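Fructuronate-tagaturonate epimerase UxaE from Cohnella laeviribosi in complex with 1 glycerol (Cohnella laeviribosi, PDB 6IL9) catalyses the epimerisation that interconverts fructuronate and tagaturonate, probably at the zinc ion bound in its TIM barrel. Local coordinates at residues 250-255 with 292-297; 287-292 with 334-339; 379-384 with 424-429; 386-391 with 415-420. One frame throughout, in Å; residues are numbered along the deposited sequence.

Contact 1 (250-255 with 292-297)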
loop_
_atom_site.group_PDB
_atom_site.type_symbol
_atom_site.label_atom_id
_atom_site.label_comp_id
_atom_site.label_asym_id
_atom_site.label_seq_id
_atom_site.Cartn_x
_atom_site.Cartn_y
_atom_site.Cartn_z
ATOM N N PHE A 250 -7.319 -16.343 -15.234
ATOM C CA PHE A 250 -7.745 -14.979 -14.946
ATOM C C PHE A 250 -6.569 -14.014 -15.027
ATOM O O PHE A 250 -6.706 -12.908 -15.558
ATOM C CB PHE A 250 -8.407 -14.938 -13.564
ATOM C CG PHE A 250 -8.889 -13.571 -13.147
ATOM C CD1 PHE A 250 -9.851 -12.895 -13.889
ATOM C CD2 PHE A 250 -8.397 -12.979 -11.993
ATOM C CE1 PHE A 250 -10.300 -11.642 -13.498
ATOM C CE2 PHE A 250 -8.837 -11.722 -11.594
ATOM C CZ PHE A 250 -9.786 -11.050 -12.352
ATOM N N MET A 251 -5.408 -14.423 -14.505
ATOM C CA MET A 251 -4.194 -13.622 -14.640
ATOM C C MET A 251 -3.887 -13.337 -16.106
ATOM O O MET A 251 -3.629 -12.190 -16.494
ATOM C CB MET A 251 -3.010 -14.351 -13.984
ATOM C CG MET A 251 -3.099 -14.574 -12.473
ATOM S SD MET A 251 -1.949 -15.858 -11.839
ATOM C CE MET A 251 -2.766 -16.222 -10.288
ATOM N N ILE A 252 -3.896 -14.382 -16.934
ATOM C CA ILE A 252 -3.556 -14.223 -18.343
ATOM C C ILE A 252 -4.563 -13.309 -19.032
ATOM O O ILE A 252 -4.190 -12.438 -19.824
ATOM C CB ILE A 252 -3.485 -15.595 -19.033
ATOM C CG1 ILE A 252 -2.333 -16.412 -18.446
ATOM C CG2 ILE A 252 -3.316 -15.427 -20.539
ATOM C CD1 ILE A 252 -2.505 -17.917 -18.609
ATOM N N TYR A 253 -5.850 -13.506 -18.744
ATOM C CA TYR A 253 -6.910 -12.726 -19.380
ATOM C C TYR A 253 -6.758 -11.240 -19.081
ATOM O O TYR A 253 -6.861 -10.394 -19.979
ATOM C CB TYR A 253 -8.265 -13.245 -18.897
ATOM C CG TYR A 253 -9.449 -12.326 -19.124
ATOM C CD1 TYR A 253 -10.039 -12.216 -20.382
ATOM C CD2 TYR A 253 -10.000 -11.599 -18.069
ATOM C CE1 TYR A 253 -11.143 -11.392 -20.584
ATOM C CE2 TYR A 253 -11.099 -10.766 -18.263
ATOM C CZ TYR A 253 -11.661 -10.667 -19.524
ATOM O OH TYR A 253 -12.752 -9.848 -19.724
ATOM N N ILE A 254 -6.500 -10.907 -17.817
ATOM C CA ILE A 254 -6.314 -9.508 -17.434
ATOM C C ILE A 254 -5.044 -8.947 -18.064
ATOM O O ILE A 254 -5.030 -7.820 -18.582
ATOM C CB ILE A 254 -6.289 -9.380 -15.898
ATOM C CG1 ILE A 254 -7.662 -9.721 -15.292
ATOM C CG2 ILE A 254 -5.824 -7.997 -15.482
ATOM C CD1 ILE A 254 -8.816 -8.864 -15.811
ATOM N N TYR A 255 -3.949 -9.708 -18.009
ATOM C CA TYR A 255 -2.705 -9.230 -18.608
ATOM C C TYR A 255 -2.905 -8.886 -20.082
ATOM O O TYR A 255 -2.510 -7.807 -20.544
ATOM C CB TYR A 255 -1.585 -10.266 -18.457
ATOM C CG TYR A 255 -0.339 -9.748 -19.136
ATOM C CD1 TYR A 255 0.425 -8.745 -18.540
ATOM C CD2 TYR A 255 0.041 -10.205 -20.397
ATOM C CE1 TYR A 255 1.528 -8.214 -19.163
ATOM C CE2 TYR A 255 1.162 -9.677 -21.035
ATOM C CZ TYR A 255 1.900 -8.689 -20.406
ATOM O OH TYR A 255 3.004 -8.153 -21.030
ATOM N N ILE A 292 4.667 -17.321 -17.202
ATOM C CA ILE A 292 5.829 -16.947 -17.996
ATOM C C ILE A 292 5.783 -17.646 -19.352
ATOM O O ILE A 292 6.131 -17.060 -20.389
ATOM C CB ILE A 292 7.118 -17.254 -17.205
ATOM C CG1 ILE A 292 7.115 -16.490 -15.876
ATOM C CG2 ILE A 292 8.314 -16.846 -17.982
ATOM C CD1 ILE A 292 7.147 -14.991 -16.015
ATOM N N GLY A 293 5.274 -18.881 -19.379
ATOM C CA GLY A 293 5.085 -19.573 -20.645
ATOM C C GLY A 293 4.110 -18.877 -21.577
ATOM O O GLY A 293 4.203 -19.022 -22.796
ATOM N N LYS A 294 3.170 -18.107 -21.026
ATOM C CA LYS A 294 2.198 -17.381 -21.832
ATOM C C LYS A 294 2.590 -15.923 -22.053
ATOM O O LYS A 294 1.736 -15.106 -22.425
ATOM C CB LYS A 294 0.806 -17.469 -21.197
ATOM C CG LYS A 294 0.109 -18.790 -21.491
ATOM C CD LYS A 294 -0.354 -18.834 -22.946
ATOM C CE LYS A 294 -1.706 -18.143 -23.109
ATOM N NZ LYS A 294 -1.867 -17.503 -24.450
ATOM N N ASN A 295 3.859 -15.583 -21.820
ATOM C CA ASN A 295 4.428 -14.273 -22.120
ATOM C C ASN A 295 3.902 -13.174 -21.205
ATOM O O ASN A 295 3.948 -11.992 -21.564
ATOM C CB ASN A 295 4.201 -13.903 -23.593
ATOM C CG ASN A 295 4.676 -15.000 -24.546
ATOM O OD1 ASN A 295 3.875 -15.647 -25.229
ATOM N ND2 ASN A 295 5.980 -15.218 -24.587
ATOM N N VAL A 296 3.431 -13.530 -20.014
ATOM C CA VAL A 296 2.946 -12.531 -19.064
ATOM C C VAL A 296 4.144 -11.849 -18.413
ATOM O O VAL A 296 5.099 -12.515 -17.996
ATOM C CB VAL A 296 2.034 -13.181 -18.012
ATOM C CG1 VAL A 296 1.689 -12.170 -16.917
ATOM C CG2 VAL A 296 0.758 -13.732 -18.676
ATOM N N ASP A 297 4.093 -10.513 -18.322
ATOM C CA ASP A 297 5.176 -9.699 -17.768
ATOM C C ASP A 297 4.828 -9.377 -16.318
ATOM O O ASP A 297 3.949 -8.557 -16.055
ATOM C CB ASP A 297 5.353 -8.420 -18.587
ATOM C CG ASP A 297 6.512 -7.560 -18.115
ATOM O OD1 ASP A 297 7.365 -8.041 -17.343
ATOM O OD2 ASP A 297 6.574 -6.383 -18.540
#
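The ring of Tyr255 lays one face against the chain at Val296 and Asp297. Val296 CA sits over that face, 4.0 Å from the centroid of the Tyr255 ring and 16° off its normal, in a CH-pi contact. The backbone N of Asp297 lies over the same face nearer the rim, 3.5 Å from Tyr255 CZ. The carbonyl Asn295 O approaches obliquely, 3.7 Å from Tyr255 CE2. Tyr255 CG is anti to the backbone N (chi1 178°), and the side chain runs past that of Val296 in the opposite direction. Val296 CG1 is 3.9 Å from Tyr255 CG, and the other methyl, CG2, rests near CD2. At the far end Tyr255 OH stands 3.4 Å from Asp297 CB. The Asp297 carboxylate is held by a salt bridge from Lys89.

Ile252, one turn earlier on helix 234-259, extends the apolar patch. Its CG1 lies 4.1 Å from Val296 CG2, so this methyl touches both Ile252 and Tyr255. Ile252 CD1 meets Lys294 CG at 4.0 Å, and the bent lysine chain crosses the isoleucine at about a right angle.

No hydrogen bond joins the two segments. Asn295, with positive phi, is the C-prime residue of a Schellman motif: Asn295 N bonds to Ile292 O and Val296 N to Leu291 O. Helix 234-259 thus packs on the turn that closes helix 281-293, just before strand 300-302 of the TIM barrel.

Contact 2 (287-292 with 334-339)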
loop_
_atom_site.group_PDB
_atom_site.type_symbol
_atom_site.label_atom_id
_atom_site.label_comp_id
_atom_site.label_asym_id
_atom_site.label_seq_id
_atom_site.Cartn_x
_atom_site.Cartn_y
_atom_site.Cartn_z
ATOM N N VAL A 287 2.388 -21.917 -10.970
ATOM C CA VAL A 287 1.695 -20.701 -11.385
ATOM C C VAL A 287 2.626 -19.832 -12.221
ATOM O O VAL A 287 2.279 -19.409 -13.329
ATOM C CB VAL A 287 1.163 -19.940 -10.157
ATOM C CG1 VAL A 287 0.658 -18.540 -10.563
ATOM C CG2 VAL A 287 0.069 -20.748 -9.456
ATOM N N ALA A 288 3.839 -19.592 -11.715
ATOM C CA ALA A 288 4.781 -18.731 -12.428
ATOM C C ALA A 288 5.165 -19.332 -13.769
ATOM O O ALA A 288 5.193 -18.634 -14.788
ATOM C CB ALA A 288 6.032 -18.497 -11.571
ATOM N N SER A 289 5.429 -20.640 -13.796
ATOM C CA SER A 289 5.830 -21.285 -15.036
ATOM C C SER A 289 4.748 -21.149 -16.096
ATOM O O SER A 289 5.043 -20.920 -17.273
ATOM C CB SER A 289 6.139 -22.759 -14.775
ATOM O OG SER A 289 6.685 -23.363 -15.924
ATOM N N GLU A 290 3.484 -21.289 -15.697
ATOM C CA GLU A 290 2.398 -21.166 -16.660
ATOM C C GLU A 290 2.280 -19.746 -17.180
ATOM O O GLU A 290 2.038 -19.535 -18.372
ATOM C CB GLU A 290 1.076 -21.593 -16.027
ATOM C CG GLU A 290 0.996 -23.078 -15.763
ATOM C CD GLU A 290 1.266 -23.893 -17.007
ATOM O OE1 GLU A 290 0.435 -23.863 -17.950
ATOM O OE2 GLU A 290 2.316 -24.560 -17.045
ATOM N N LEU A 291 2.398 -18.761 -16.292
ATOM C CA LEU A 291 2.287 -17.371 -16.717
ATOM C C LEU A 291 3.447 -16.983 -17.616
ATOM O O LEU A 291 3.257 -16.358 -18.663
ATOM C CB LEU A 291 2.248 -16.461 -15.495
ATOM C CG LEU A 291 1.042 -16.668 -14.595
ATOM C CD1 LEU A 291 1.230 -15.853 -13.346
ATOM C CD2 LEU A 291 -0.219 -16.250 -15.330
ATOM N N ILE A 292 4.667 -17.321 -17.202
ATOM C CA ILE A 292 5.829 -16.947 -17.996
ATOM C C ILE A 292 5.783 -17.646 -19.352
ATOM O O ILE A 292 6.131 -17.060 -20.389
ATOM C CB ILE A 292 7.118 -17.254 -17.205
ATOM C CG1 ILE A 292 7.115 -16.490 -15.876
ATOM C CG2 ILE A 292 8.314 -16.846 -17.982
ATOM C CD1 ILE A 292 7.147 -14.991 -16.015
ATOM N N ASP A 334 13.586 -15.492 -8.423
ATOM C CA ASP A 334 14.834 -15.201 -9.128
ATOM C C ASP A 334 14.878 -15.933 -10.463
ATOM O O ASP A 334 15.320 -15.377 -11.474
ATOM C CB ASP A 334 16.037 -15.601 -8.264
ATOM C CG ASP A 334 16.312 -14.617 -7.117
ATOM O OD1 ASP A 334 15.758 -13.495 -7.115
ATOM O OD2 ASP A 334 17.093 -14.972 -6.206
ATOM N N ARG A 335 14.413 -17.180 -10.478
ATOM C CA ARG A 335 14.418 -17.973 -11.703
ATOM C C ARG A 335 13.641 -17.279 -12.814
ATOM O O ARG A 335 14.100 -17.222 -13.961
ATOM C CB ARG A 335 13.836 -19.358 -11.404
ATOM C CG ARG A 335 13.133 -20.062 -12.578
ATOM C CD ARG A 335 14.095 -20.741 -13.512
ATOM N NE ARG A 335 13.396 -21.431 -14.610
ATOM C CZ ARG A 335 12.955 -20.836 -15.722
ATOM N NH1 ARG A 335 13.126 -19.541 -15.895
ATOM N NH2 ARG A 335 12.336 -21.547 -16.662
ATOM N N PHE A 336 12.475 -16.724 -12.486
ATOM C CA PHE A 336 11.568 -16.180 -13.487
ATOM C C PHE A 336 11.667 -14.665 -13.640
ATOM O O PHE A 336 11.120 -14.124 -14.614
ATOM C CB PHE A 336 10.123 -16.574 -13.150
ATOM C CG PHE A 336 9.850 -18.041 -13.324
ATOM C CD1 PHE A 336 9.927 -18.622 -14.578
ATOM C CD2 PHE A 336 9.541 -18.841 -12.237
ATOM C CE1 PHE A 336 9.690 -19.986 -14.754
ATOM C CE2 PHE A 336 9.301 -20.195 -12.400
ATOM C CZ PHE A 336 9.380 -20.772 -13.666
ATOM N N GLY A 337 12.317 -13.967 -12.701
ATOM C CA GLY A 337 12.691 -12.576 -12.874
ATOM C C GLY A 337 11.864 -11.570 -12.089
ATOM O O GLY A 337 12.284 -10.413 -11.976
ATOM N N TYR A 338 10.687 -11.949 -11.589
ATOM C CA TYR A 338 9.870 -11.013 -10.831
ATOM C C TYR A 338 10.334 -11.009 -9.375
ATOM O O TYR A 338 11.226 -11.767 -8.984
ATOM C CB TYR A 338 8.385 -11.382 -10.955
ATOM C CG TYR A 338 8.092 -12.797 -10.528
ATOM C CD1 TYR A 338 7.911 -13.119 -9.181
ATOM C CD2 TYR A 338 7.996 -13.821 -11.470
ATOM C CE1 TYR A 338 7.667 -14.422 -8.793
ATOM C CE2 TYR A 338 7.735 -15.117 -11.089
ATOM C CZ TYR A 338 7.580 -15.408 -9.747
ATOM O OH TYR A 338 7.331 -16.708 -9.380
ATOM N N LYS A 339 9.730 -10.139 -8.558
ATOM C CA LYS A 339 10.082 -10.001 -7.148
ATOM C C LYS A 339 9.006 -10.616 -6.265
ATOM O O LYS A 339 7.827 -10.620 -6.615
ATOM C CB LYS A 339 10.229 -8.525 -6.750
ATOM C CG LYS A 339 11.041 -7.680 -7.704
ATOM C CD LYS A 339 11.367 -6.340 -7.073
ATOM C CE LYS A 339 10.134 -5.503 -6.804
ATOM N NZ LYS A 339 10.520 -4.089 -6.425
#
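The ring of Phe336 rests on helix 281-293 against Ala288, Ser289 and Ile292. Its CZ reaches Ser289 CA at 3.8 Å, and its CD1 meets Ile292 CG1, also at 3.8 Å. Ala288 C lies over one face of the ring. Arg335 CG lies over the centre of the opposite face, and the Arg335 guanidinium turns a face to Phe336 CE1.

Ala288 CB is a bump on the helix that projects between the two aromatic side chains. It presses 3.6 Å from Phe336 CD2 and comes at the edge of the Tyr338 ring, near its plane. There it is 3.1 Å from Tyr338 OH, a tight fit. That hydroxyl hydrogen-bonds to His284, which fixes the end of the tyrosine.

The contact joins two helices on the outside of the TIM barrel, 281-293 and 319-336, just where the second gives way to strand 339-342. An alanine in place of Phe336 would probably open a gap between Ser289 and Arg335 CG and leave Ile292 CG1 short of packing.

Gly337 makes the turn between the two aromatic residues. Its phi is positive (106°), and a CB there would jam against the carbonyl O of Phe336.

Contact 3 (379-384 with 424-429)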
loop_
_atom_site.group_PDB
_atom_site.type_symbol
_atom_site.label_atom_id
_atom_site.label_comp_id
_atom_site.label_asym_id
_atom_site.label_seq_id
_atom_site.Cartn_x
_atom_site.Cartn_y
_atom_site.Cartn_z
ATOM N N VAL A 379 -2.403 11.206 18.425
ATOM C CA VAL A 379 -3.603 11.629 19.145
ATOM C C VAL A 379 -3.539 11.165 20.597
ATOM O O VAL A 379 -3.845 11.925 21.527
ATOM C CB VAL A 379 -4.875 11.116 18.439
ATOM C CG1 VAL A 379 -6.121 11.420 19.278
ATOM C CG2 VAL A 379 -5.008 11.740 17.061
ATOM N N ALA A 380 -3.131 9.913 20.821
ATOM C CA ALA A 380 -2.986 9.443 22.197
ATOM C C ALA A 380 -2.019 10.320 22.991
ATOM O O ALA A 380 -2.241 10.579 24.181
ATOM C CB ALA A 380 -2.520 7.987 22.220
ATOM N N LYS A 381 -0.951 10.803 22.344
ATOM C CA LYS A 381 0.069 11.590 23.036
ATOM C C LYS A 381 -0.346 13.040 23.261
ATOM O O LYS A 381 0.049 13.640 24.266
ATOM C CB LYS A 381 1.380 11.578 22.244
ATOM C CG LYS A 381 2.117 10.250 22.277
ATOM C CD LYS A 381 3.364 10.287 21.413
ATOM C CE LYS A 381 4.065 8.935 21.402
ATOM N NZ LYS A 381 4.832 8.704 22.648
ATOM N N THR A 382 -1.107 13.627 22.338
ATOM C CA THR A 382 -1.337 15.067 22.342
ATOM C C THR A 382 -2.792 15.468 22.518
ATOM O O THR A 382 -3.060 16.639 22.819
ATOM C CB THR A 382 -0.821 15.695 21.037
ATOM O OG1 THR A 382 -1.623 15.225 19.948
ATOM C CG2 THR A 382 0.625 15.317 20.799
ATOM N N ASN A 383 -3.731 14.543 22.356
ATOM C CA ASN A 383 -5.158 14.837 22.487
ATOM C C ASN A 383 -5.825 13.655 23.175
ATOM O O ASN A 383 -6.682 12.980 22.597
ATOM C CB ASN A 383 -5.783 15.121 21.118
ATOM C CG ASN A 383 -7.160 15.769 21.220
ATOM O OD1 ASN A 383 -7.663 16.333 20.254
ATOM N ND2 ASN A 383 -7.779 15.675 22.380
ATOM N N PRO A 384 -5.458 13.387 24.435
ATOM C CA PRO A 384 -5.948 12.160 25.095
ATOM C C PRO A 384 -7.460 12.069 25.170
ATOM O O PRO A 384 -8.010 10.964 25.066
ATOM C CB PRO A 384 -5.313 12.231 26.493
ATOM C CG PRO A 384 -4.937 13.673 26.689
ATOM C CD PRO A 384 -4.598 14.191 25.319
ATOM N N GLU A 424 -0.445 7.345 30.012
ATOM C CA GLU A 424 -0.270 5.956 29.609
ATOM C C GLU A 424 -1.005 5.593 28.325
ATOM O O GLU A 424 -0.744 4.520 27.771
ATOM C CB GLU A 424 -0.760 5.008 30.706
ATOM C CG GLU A 424 0.053 4.993 31.977
ATOM C CD GLU A 424 -0.643 4.197 33.077
ATOM O OE1 GLU A 424 -1.889 4.243 33.143
ATOM O OE2 GLU A 424 0.046 3.522 33.871
ATOM N N LEU A 425 -1.938 6.422 27.863
ATOM C CA LEU A 425 -2.686 6.088 26.652
ATOM C C LEU A 425 -1.802 5.719 25.465
ATOM O O LEU A 425 -2.171 4.783 24.734
ATOM C CB LEU A 425 -3.625 7.246 26.284
ATOM C CG LEU A 425 -4.809 7.466 27.237
ATOM C CD1 LEU A 425 -5.568 8.690 26.801
ATOM C CD2 LEU A 425 -5.761 6.267 27.281
ATOM N N PRO A 426 -0.655 6.366 25.218
ATOM C CA PRO A 426 0.164 5.969 24.060
ATOM C C PRO A 426 0.671 4.538 24.123
ATOM O O PRO A 426 0.977 3.966 23.067
ATOM C CB PRO A 426 1.326 6.970 24.092
ATOM C CG PRO A 426 0.740 8.187 24.738
ATOM C CD PRO A 426 -0.172 7.636 25.802
ATOM N N SER A 427 0.754 3.945 25.319
ATOM C CA SER A 427 1.232 2.572 25.444
ATOM C C SER A 427 0.323 1.584 24.722
ATOM O O SER A 427 0.782 0.506 24.320
ATOM C CB SER A 427 1.377 2.197 26.923
ATOM O OG SER A 427 0.132 2.221 27.608
ATOM N N TYR A 428 -0.961 1.921 24.542
ATOM C CA TYR A 428 -1.843 1.048 23.768
ATOM C C TYR A 428 -1.278 0.765 22.381
ATOM O O TYR A 428 -1.432 -0.344 21.853
ATOM C CB TYR A 428 -3.219 1.683 23.609
ATOM C CG TYR A 428 -4.139 1.603 24.800
ATOM C CD1 TYR A 428 -4.492 0.377 25.364
ATOM C CD2 TYR A 428 -4.701 2.762 25.327
ATOM C CE1 TYR A 428 -5.371 0.317 26.445
ATOM C CE2 TYR A 428 -5.574 2.710 26.406
ATOM C CZ TYR A 428 -5.905 1.494 26.954
ATOM O OH TYR A 428 -6.786 1.469 28.014
ATOM N N MET A 429 -0.667 1.771 21.749
ATOM C CA MET A 429 -0.200 1.600 20.377
ATOM C C MET A 429 1.099 0.811 20.298
ATOM O O MET A 429 1.661 0.655 19.204
ATOM C CB MET A 429 -0.068 2.965 19.688
ATOM C CG MET A 429 -1.435 3.598 19.333
ATOM S SD MET A 429 -2.578 2.621 18.295
ATOM C CE MET A 429 -3.543 1.773 19.565
#
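Ala380 and Pro426 bring the two backbones close, with their CA atoms 5.0 Å apart. Apolar packing carries the contact. Ala380 CB points at the other segment and lies 3.8 Å from Pro426 CA. The ring of Pro426 also rests near a carbonyl, with Pro426 CG and CD each 3.9 Å from Ala380 O.

Lys381 adds its aliphatic chain. Its CG is 3.5 Å from Pro426 CG, closer than usual for two carbons. The chain is straight as far as CE, then bends at chi4 (-77°), and NZ comes to 4.2 Å from Pro426 CB. At the other end, Leu425 CD1 packs 3.6 Å from Pro384 CB and also nears the carbonyl of Pro384.

Backbone hydrogen bonds stay within each segment. In 424-429 they run from a residue to the third one before it: Ser427 N to Glu424 O, Tyr428 N to Leu425 O and Met429 N to Pro426 O. Ser427 OG hydrogen-bonds to Arg415 NH2, and the Arg415 guanidinium makes a cation-pi contact with Tyr428. On the other side, Asn383 N bonds to Val379 O at 2.7 Å.

Asn383 ends helix 369-382 and is also the N-cap position of helix 384-402. The contact packs the junction of these two helices against the helically coiled chain that leads to helix 432-440.

Contact 4 (386-391 with 415-420)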
loop_
_atom_site.group_PDB
_atom_site.type_symbol
_atom_site.label_atom_id
_atom_site.label_comp_id
_atom_site.label_asym_id
_atom_site.label_seq_id
_atom_site.Cartn_x
_atom_site.Cartn_y
_atom_site.Cartn_z
ATOM N N LEU A 386 -9.591 12.996 22.927
ATOM C CA LEU A 386 -10.042 12.465 21.645
ATOM C C LEU A 386 -9.682 10.992 21.513
ATOM O O LEU A 386 -10.496 10.192 21.042
ATOM C CB LEU A 386 -9.438 13.270 20.487
ATOM C CG LEU A 386 -9.779 12.779 19.077
ATOM C CD1 LEU A 386 -11.286 12.783 18.841
ATOM C CD2 LEU A 386 -9.063 13.618 18.007
ATOM N N TYR A 387 -8.472 10.617 21.935
ATOM C CA TYR A 387 -8.087 9.209 21.864
ATOM C C TYR A 387 -9.079 8.333 22.632
ATOM O O TYR A 387 -9.528 7.293 22.126
ATOM C CB TYR A 387 -6.660 8.983 22.390
ATOM C CG TYR A 387 -6.369 7.506 22.303
ATOM C CD1 TYR A 387 -5.908 6.946 21.114
ATOM C CD2 TYR A 387 -6.658 6.653 23.368
ATOM C CE1 TYR A 387 -5.705 5.583 21.001
ATOM C CE2 TYR A 387 -6.471 5.284 23.258
ATOM C CZ TYR A 387 -5.989 4.758 22.070
ATOM O OH TYR A 387 -5.809 3.399 21.975
ATOM N N ARG A 388 -9.417 8.724 23.862
ATOM C CA ARG A 388 -10.344 7.922 24.668
ATOM C C ARG A 388 -11.678 7.738 23.958
ATOM O O ARG A 388 -12.233 6.631 23.934
ATOM C CB ARG A 388 -10.575 8.569 26.035
ATOM C CG ARG A 388 -9.363 8.620 26.925
ATOM C CD ARG A 388 -9.708 9.193 28.319
ATOM N NE ARG A 388 -8.502 9.280 29.131
ATOM C CZ ARG A 388 -8.032 8.294 29.889
ATOM N NH1 ARG A 388 -8.680 7.134 29.975
ATOM N NH2 ARG A 388 -6.909 8.469 30.555
ATOM N N ARG A 389 -12.212 8.811 23.374
ATOM C CA ARG A 389 -13.478 8.693 22.662
ATOM C C ARG A 389 -13.360 7.763 21.460
ATOM O O ARG A 389 -14.266 6.960 21.198
ATOM C CB ARG A 389 -13.960 10.079 22.240
ATOM C CG ARG A 389 -14.378 10.947 23.428
ATOM C CD ARG A 389 -14.775 12.333 22.976
ATOM N NE ARG A 389 -15.738 12.259 21.888
ATOM C CZ ARG A 389 -15.593 12.861 20.713
ATOM N NH1 ARG A 389 -14.517 13.602 20.471
ATOM N NH2 ARG A 389 -16.528 12.726 19.785
ATOM N N MET A 390 -12.255 7.862 20.711
ATOM C CA MET A 390 -12.058 6.999 19.542
ATOM C C MET A 390 -11.857 5.542 19.955
ATOM O O MET A 390 -12.404 4.629 19.324
ATOM C CB MET A 390 -10.863 7.495 18.715
ATOM C CG MET A 390 -11.062 8.882 18.080
ATOM S SD MET A 390 -9.675 9.511 17.054
ATOM C CE MET A 390 -9.714 8.364 15.675
ATOM N N HIS A 391 -11.068 5.307 21.005
ATOM C CA HIS A 391 -10.798 3.946 21.463
ATOM C C HIS A 391 -12.082 3.280 21.945
ATOM O O HIS A 391 -12.381 2.135 21.580
ATOM C CB HIS A 391 -9.725 4.013 22.561
ATOM C CG HIS A 391 -9.372 2.701 23.206
ATOM N ND1 HIS A 391 -8.077 2.222 23.237
ATOM C CD2 HIS A 391 -10.118 1.812 23.910
ATOM C CE1 HIS A 391 -8.044 1.085 23.910
ATOM N NE2 HIS A 391 -9.270 0.810 24.324
ATOM N N ARG A 415 -6.441 -3.207 28.469
ATOM C CA ARG A 415 -6.825 -2.580 29.730
ATOM C C ARG A 415 -8.022 -1.656 29.512
ATOM O O ARG A 415 -8.078 -0.938 28.500
ATOM C CB ARG A 415 -5.663 -1.775 30.323
ATOM C CG ARG A 415 -4.543 -2.585 30.958
ATOM C CD ARG A 415 -3.297 -1.714 31.183
ATOM N NE ARG A 415 -2.744 -1.271 29.908
ATOM C CZ ARG A 415 -1.863 -0.287 29.740
ATOM N NH1 ARG A 415 -1.385 0.390 30.780
ATOM N NH2 ARG A 415 -1.452 0.008 28.512
ATOM N N PRO A 416 -8.995 -1.647 30.426
ATOM C CA PRO A 416 -10.093 -0.680 30.316
ATOM C C PRO A 416 -9.557 0.739 30.385
ATOM O O PRO A 416 -8.607 1.024 31.120
ATOM C CB PRO A 416 -10.981 -1.005 31.524
ATOM C CG PRO A 416 -10.611 -2.432 31.896
ATOM C CD PRO A 416 -9.165 -2.575 31.560
ATOM N N LEU A 417 -10.179 1.624 29.600
ATOM C CA LEU A 417 -9.731 3.013 29.533
ATOM C C LEU A 417 -9.738 3.659 30.914
ATOM O O LEU A 417 -8.845 4.449 31.246
ATOM C CB LEU A 417 -10.620 3.796 28.563
ATOM C CG LEU A 417 -10.340 3.674 27.061
ATOM C CD1 LEU A 417 -11.426 4.376 26.246
ATOM C CD2 LEU A 417 -8.961 4.236 26.721
ATOM N N ALA A 418 -10.717 3.304 31.747
ATOM C CA ALA A 418 -10.795 3.842 33.101
ATOM C C ALA A 418 -9.628 3.419 33.984
ATOM O O ALA A 418 -9.445 4.006 35.057
ATOM C CB ALA A 418 -12.119 3.423 33.743
ATOM N N ASP A 419 -8.829 2.438 33.560
ATOM C CA ASP A 419 -7.683 1.964 34.325
ATOM C C ASP A 419 -6.354 2.532 33.845
ATOM O O ASP A 419 -5.311 2.165 34.389
ATOM C CB ASP A 419 -7.617 0.433 34.283
ATOM C CG ASP A 419 -8.750 -0.227 35.055
ATOM O OD1 ASP A 419 -9.358 0.433 35.929
ATOM O OD2 ASP A 419 -9.034 -1.414 34.779
ATOM N N VAL A 420 -6.353 3.401 32.836
ATOM C CA VAL A 420 -5.118 3.922 32.268
ATOM C C VAL A 420 -5.170 5.444 32.313
ATOM O O VAL A 420 -6.213 6.044 32.046
ATOM C CB VAL A 420 -4.890 3.407 30.829
ATOM C CG1 VAL A 420 -4.888 1.891 30.821
ATOM C CG2 VAL A 420 -5.974 3.893 29.916
HETATM O O HOH W 1 -10.011 -0.694 26.751
#
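Arg388 and Leu417 are the nearest backbone pair, with CA atoms 6.9 Å apart, where helix 384-402 passes the short 3-10 turn 417-419. Arg388 stretches from CG to NE and spreads its guanidinium edge-on to two carbonyls. NH2 gives a nearly straight bond to Val420 O, 2.9 Å long (165°). NH1 bonds to Leu417 O at 3.0 Å, from above the carbonyl plane, while Val420 N reaches that oxygen from the opposite face. A weak bond also runs from NH1 to Val420 O.

Leu417 packs its branched end against the helix. Its CD2 lies over the centre of the His391 ring, 3.9 Å from the centroid, as a CH-pi contact. Its CD1 is 3.3 Å from Arg388 O. His391 ND1 and Tyr387 OH share a 2.8 Å hydrogen bond. His391 NE2 bonds to a water that donates to Arg415 O.

A leucine in place of Arg388 would probably leave Val420 O without its donor and Asp422, which forms a salt bridge with NH2, without its mate. The guanidinium thus ties two carbonyls and a carboxylate to the helix, and the bonds at both nitrogens of His391 are likely to fix the turn of its ring under Leu417.

Overall arrangement
The four contacts form two pairs on opposite sides of the chain's centre. Contacts 1 and 2 have centres 11 Å apart, share Ile292 and both use helix 281-293. Their segments alternate along the chain. Helix 281-293 lies between helices 234-259 and 319-336 on the outside of the barrel. Contacts 3 and 4 have centres 9 Å apart and involve the consecutive helices 369-382 and 384-402. Both segments of contact 4 fall between those of contact 3. The bonds of Arg415 with Ser427 and Tyr428 connect them. Contacts 1 and 3 lie about 48 Å apart, centre to centre. One pair therefore packs the barrel's outer helices, the other the helical region that follows its last strand.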